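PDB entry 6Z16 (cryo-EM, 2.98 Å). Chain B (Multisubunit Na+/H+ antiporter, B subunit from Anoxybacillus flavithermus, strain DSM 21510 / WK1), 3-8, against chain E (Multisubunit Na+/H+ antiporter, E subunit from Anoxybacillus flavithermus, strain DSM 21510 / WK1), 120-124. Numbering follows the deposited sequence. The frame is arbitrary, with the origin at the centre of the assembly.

Chain B (3-8) RNDVIL
Chain E 120-124: DVSDD

This is a small contact, with 250 Å² buried over both sides, between the B and E subunits of a multisubunit Na+/H+ antiporter. Asn B4, Val E121 and Asp E123 supply most of the covered surface.

The chain B stretch starts as a loop and enters a helix at Val B6, which continues past Leu B8. Arg B3 has psi of 34°, Asn B4 has phi/psi of -69/125 and Asp B5 -96/58. Val B6, Ile B7 and Leu B8 are helical, near -70/-40. A weak backbone hydrogen bond runs from Val B6 N to Asn B4 O at 3.3 Å. Asp B5 holds the N-cap position, but its side chain makes no capping bond. The chain E stretch leaves a strand after Val E121. Asp E120 has positive phi (62/72), Val E121 is at -61/138, Ser E122 at -72/167, Asp E123 at -65/-53 and Asp E124 at -63/149. The nearest CA atoms across the contact are those of Asn B4 and Asp E123, 5.6 Å apart.

Asn B4 points its CB toward chain E, with chi1 in p (47°) and chi2 at 0°. This brings its amide to the chain E backbone. Asn B4 ND2 donates a hydrogen bond to Ser E122 O, at 2.7 Å and an N-H...O angle of 149°. Asn B4 ND2 is also 2.8 Å from Asp E123 O, but the angle is too poor for a hydrogen bond. Asn B4 OD1 lies 3.0 Å from Ser E122 O; both are acceptors, so no hydrogen bond joins them. The bond uses the carbonyl of Ser E122, while its side chain, chi1 t, starts away from chain B.

Val E121 forms the apolar part of the contact. Its CB points toward chain B, with chi1 in p (55°). Its CG1 meets Val B6 CG2 at 4.1 Å and Ile B7 CD1 at 4.3 Å. Val B6 has chi1 m; Ile B7 has chi1 m and chi2 t. Both point toward chain E, so one methyl of Val E121 touches two successive residues of the helix start.

Asp E123 directs its CB sideways, with chi1 t (-175°) and chi2 74°. Its OD1 lies 3.4 Å from Arg B3 N and 4.4 Å from Asn B4 CG. The CA-to-CB bond of Arg B3 points away from chain E, with chi1 p and chi2 and chi3 t. The Arg B3 chain is extended through chi4 (-180°), and its NE lies 6.9 Å from Asp E123 OD1, so the two charged groups do not pair.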

ATOM      1  N   ARG B   3      -6.137 -34.496  26.078  1.00130.70           N
ATOM      2  CA  ARG B   3      -4.754 -34.042  26.015  1.00130.76           C
ATOM      3  C   ARG B   3      -4.555 -33.088  24.840  1.00133.58           C
ATOM      4  O   ARG B   3      -3.481 -33.033  24.237  1.00134.96           O
ATOM      5  CB  ARG B   3      -3.804 -35.243  25.929  1.00125.42           C
ATOM      6  CG  ARG B   3      -4.017 -36.163  24.729  1.00126.33           C
ATOM      7  CD  ARG B   3      -3.072 -37.349  24.791  1.00126.48           C
ATOM      8  NE  ARG B   3      -3.217 -38.242  23.646  1.00126.42           N
ATOM      9  CZ  ARG B   3      -2.504 -39.350  23.470  1.00128.02           C
ATOM     10  NH1 ARG B   3      -1.598 -39.708  24.367  1.00126.27           N
ATOM     11  NH2 ARG B   3      -2.696 -40.103  22.396  1.00126.53           N
ATOM     12  N   ASN B   4      -5.595 -32.311  24.547  1.00130.81           N
ATOM     13  CA  ASN B   4      -5.580 -31.408  23.402  1.00129.83           C
ATOM     14  C   ASN B   4      -4.608 -30.247  23.613  1.00110.17           C
ATOM     15  O   ASN B   4      -4.680 -29.522  24.611  1.00104.27           O
ATOM     16  CB  ASN B   4      -6.995 -30.905  23.117  1.00143.67           C
ATOM     17  CG  ASN B   4      -7.721 -30.436  24.366  1.00144.66           C
ATOM     18  OD1 ASN B   4      -7.187 -30.482  25.472  1.00141.64           O
ATOM     19  ND2 ASN B   4      -8.953 -29.980  24.190  1.00144.63           N
ATOM     20  N   ASP B   5      -3.689 -30.083  22.672  1.00104.57           N
ATOM     21  CA  ASP B   5      -2.702 -29.011  22.731  1.00 93.23           C
ATOM     22  C   ASP B   5      -3.174 -27.812  21.914  1.00 71.19           C
ATOM     23  O   ASP B   5      -2.502 -27.371  20.988  1.00 69.06           O
ATOM     24  CB  ASP B   5      -1.352 -29.510  22.229  1.00125.17           C
ATOM     25  CG  ASP B   5      -0.733 -30.542  23.145  1.00147.17           C
ATOM     26  OD1 ASP B   5      -1.010 -30.501  24.361  1.00145.61           O
ATOM     27  OD2 ASP B   5       0.034 -31.393  22.647  1.00149.25           O
ATOM     28  N   VAL B   6      -4.349 -27.291  22.271  1.00 65.66           N
ATOM     29  CA  VAL B   6      -4.925 -26.182  21.515  1.00 62.37           C
ATOM     30  C   VAL B   6      -4.118 -24.904  21.728  1.00 51.50           C
ATOM     31  O   VAL B   6      -3.890 -24.136  20.783  1.00 56.59           O
ATOM     32  CB  VAL B   6      -6.417 -26.006  21.867  1.00 71.46           C
ATOM     33  CG1 VAL B   6      -7.213 -27.158  21.309  1.00 72.74           C
ATOM     34  CG2 VAL B   6      -6.634 -25.960  23.367  1.00 70.31           C
ATOM     35  N   ILE B   7      -3.614 -24.697  22.946  1.00 51.26           N
ATOM     36  CA  ILE B   7      -2.841 -23.498  23.241  1.00 56.28           C
ATOM     37  C   ILE B   7      -1.481 -23.571  22.565  1.00 56.05           C
ATOM     38  O   ILE B   7      -1.014 -22.588  21.976  1.00 58.83           O
ATOM     39  CB  ILE B   7      -2.718 -23.313  24.763  1.00 58.16           C
ATOM     40  CG1 ILE B   7      -4.103 -23.206  25.396  1.00 60.17           C
ATOM     41  CG2 ILE B   7      -1.952 -22.060  25.088  1.00 50.13           C
ATOM     42  CD1 ILE B   7      -4.086 -23.256  26.899  1.00 63.89           C
ATOM     43  N   LEU B   8      -0.859 -24.755  22.582  1.00 55.39           N
ATOM     44  CA  LEU B   8       0.438 -24.947  21.940  1.00 53.00           C
ATOM     45  C   LEU B   8       0.343 -24.821  20.426  1.00 58.93           C
ATOM     46  O   LEU B   8       1.187 -24.164  19.807  1.00 58.76           O
ATOM     47  CB  LEU B   8       1.016 -26.308  22.320  1.00 53.22           C
ATOM     48  CG  LEU B   8       2.379 -26.631  21.703  1.00 53.95           C
ATOM     49  CD1 LEU B   8       3.418 -25.617  22.134  1.00 64.32           C
ATOM     50  CD2 LEU B   8       2.815 -28.032  22.066  1.00 62.91           C
TER
ATOM     51  N   ASP E 120      -4.553 -27.620  32.322  1.00 89.46           N
ATOM     52  CA  ASP E 120      -5.623 -28.535  31.910  1.00 88.88           C
ATOM     53  C   ASP E 120      -6.885 -27.786  31.462  1.00 95.46           C
ATOM     54  O   ASP E 120      -7.884 -27.688  32.176  1.00105.06           O
ATOM     55  CB  ASP E 120      -5.967 -29.543  33.014  1.00112.49           C
ATOM     56  CG  ASP E 120      -4.799 -30.400  33.395  1.00131.66           C
ATOM     57  OD1 ASP E 120      -3.909 -30.586  32.542  1.00131.20           O
ATOM     58  OD2 ASP E 120      -4.774 -30.883  34.547  1.00133.94           O
ATOM     59  N   VAL E 121      -6.789 -27.169  30.287  1.00 90.83           N
ATOM     60  CA  VAL E 121      -7.989 -27.044  29.469  1.00 88.49           C
ATOM     61  C   VAL E 121      -8.463 -28.459  29.143  1.00 83.81           C
ATOM     62  O   VAL E 121      -7.647 -29.359  28.898  1.00 87.18           O
ATOM     63  CB  VAL E 121      -7.705 -26.185  28.223  1.00 75.87           C
ATOM     64  CG1 VAL E 121      -6.529 -26.723  27.425  1.00 87.99           C
ATOM     65  CG2 VAL E 121      -8.933 -26.071  27.337  1.00 63.99           C
ATOM     66  N   SER E 122      -9.776 -28.694  29.209  1.00 90.48           N
ATOM     67  CA  SER E 122     -10.259 -30.062  29.069  1.00 93.42           C
ATOM     68  C   SER E 122     -10.134 -30.549  27.627  1.00109.36           C
ATOM     69  O   SER E 122      -9.876 -29.776  26.698  1.00116.82           O
ATOM     70  CB  SER E 122     -11.710 -30.170  29.521  1.00 86.89           C
ATOM     71  OG  SER E 122     -12.200 -31.484  29.335  1.00 89.05           O
ATOM     72  N   ASP E 123     -10.304 -31.863  27.456  1.00113.55           N
ATOM     73  CA  ASP E 123     -10.303 -32.458  26.122  1.00116.09           C
ATOM     74  C   ASP E 123     -11.488 -31.959  25.307  1.00110.76           C
ATOM     75  O   ASP E 123     -11.321 -31.473  24.182  1.00104.48           O
ATOM     76  CB  ASP E 123     -10.321 -33.981  26.226  1.00130.19           C
ATOM     77  CG  ASP E 123     -10.200 -34.655  24.874  1.00144.62           C
ATOM     78  OD1 ASP E 123      -9.086 -34.655  24.307  1.00144.79           O
ATOM     79  OD2 ASP E 123     -11.216 -35.182  24.376  1.00144.47           O
ATOM     80  N   ASP E 124     -12.691 -32.073  25.863  1.00110.15           N
ATOM     81  CA  ASP E 124     -13.822 -31.305  25.368  1.00116.11           C
ATOM     82  C   ASP E 124     -13.544 -29.818  25.560  1.00119.74           C
ATOM     83  O   ASP E 124     -12.864 -29.408  26.502  1.00123.28           O
ATOM     84  CB  ASP E 124     -15.093 -31.714  26.120  1.00120.19           C
ATOM     85  CG  ASP E 124     -16.365 -31.161  25.495  1.00130.61           C
ATOM     86  OD1 ASP E 124     -16.303 -30.516  24.427  1.00130.55           O
ATOM     87  OD2 ASP E 124     -17.442 -31.359  26.096  1.00128.93           O
TER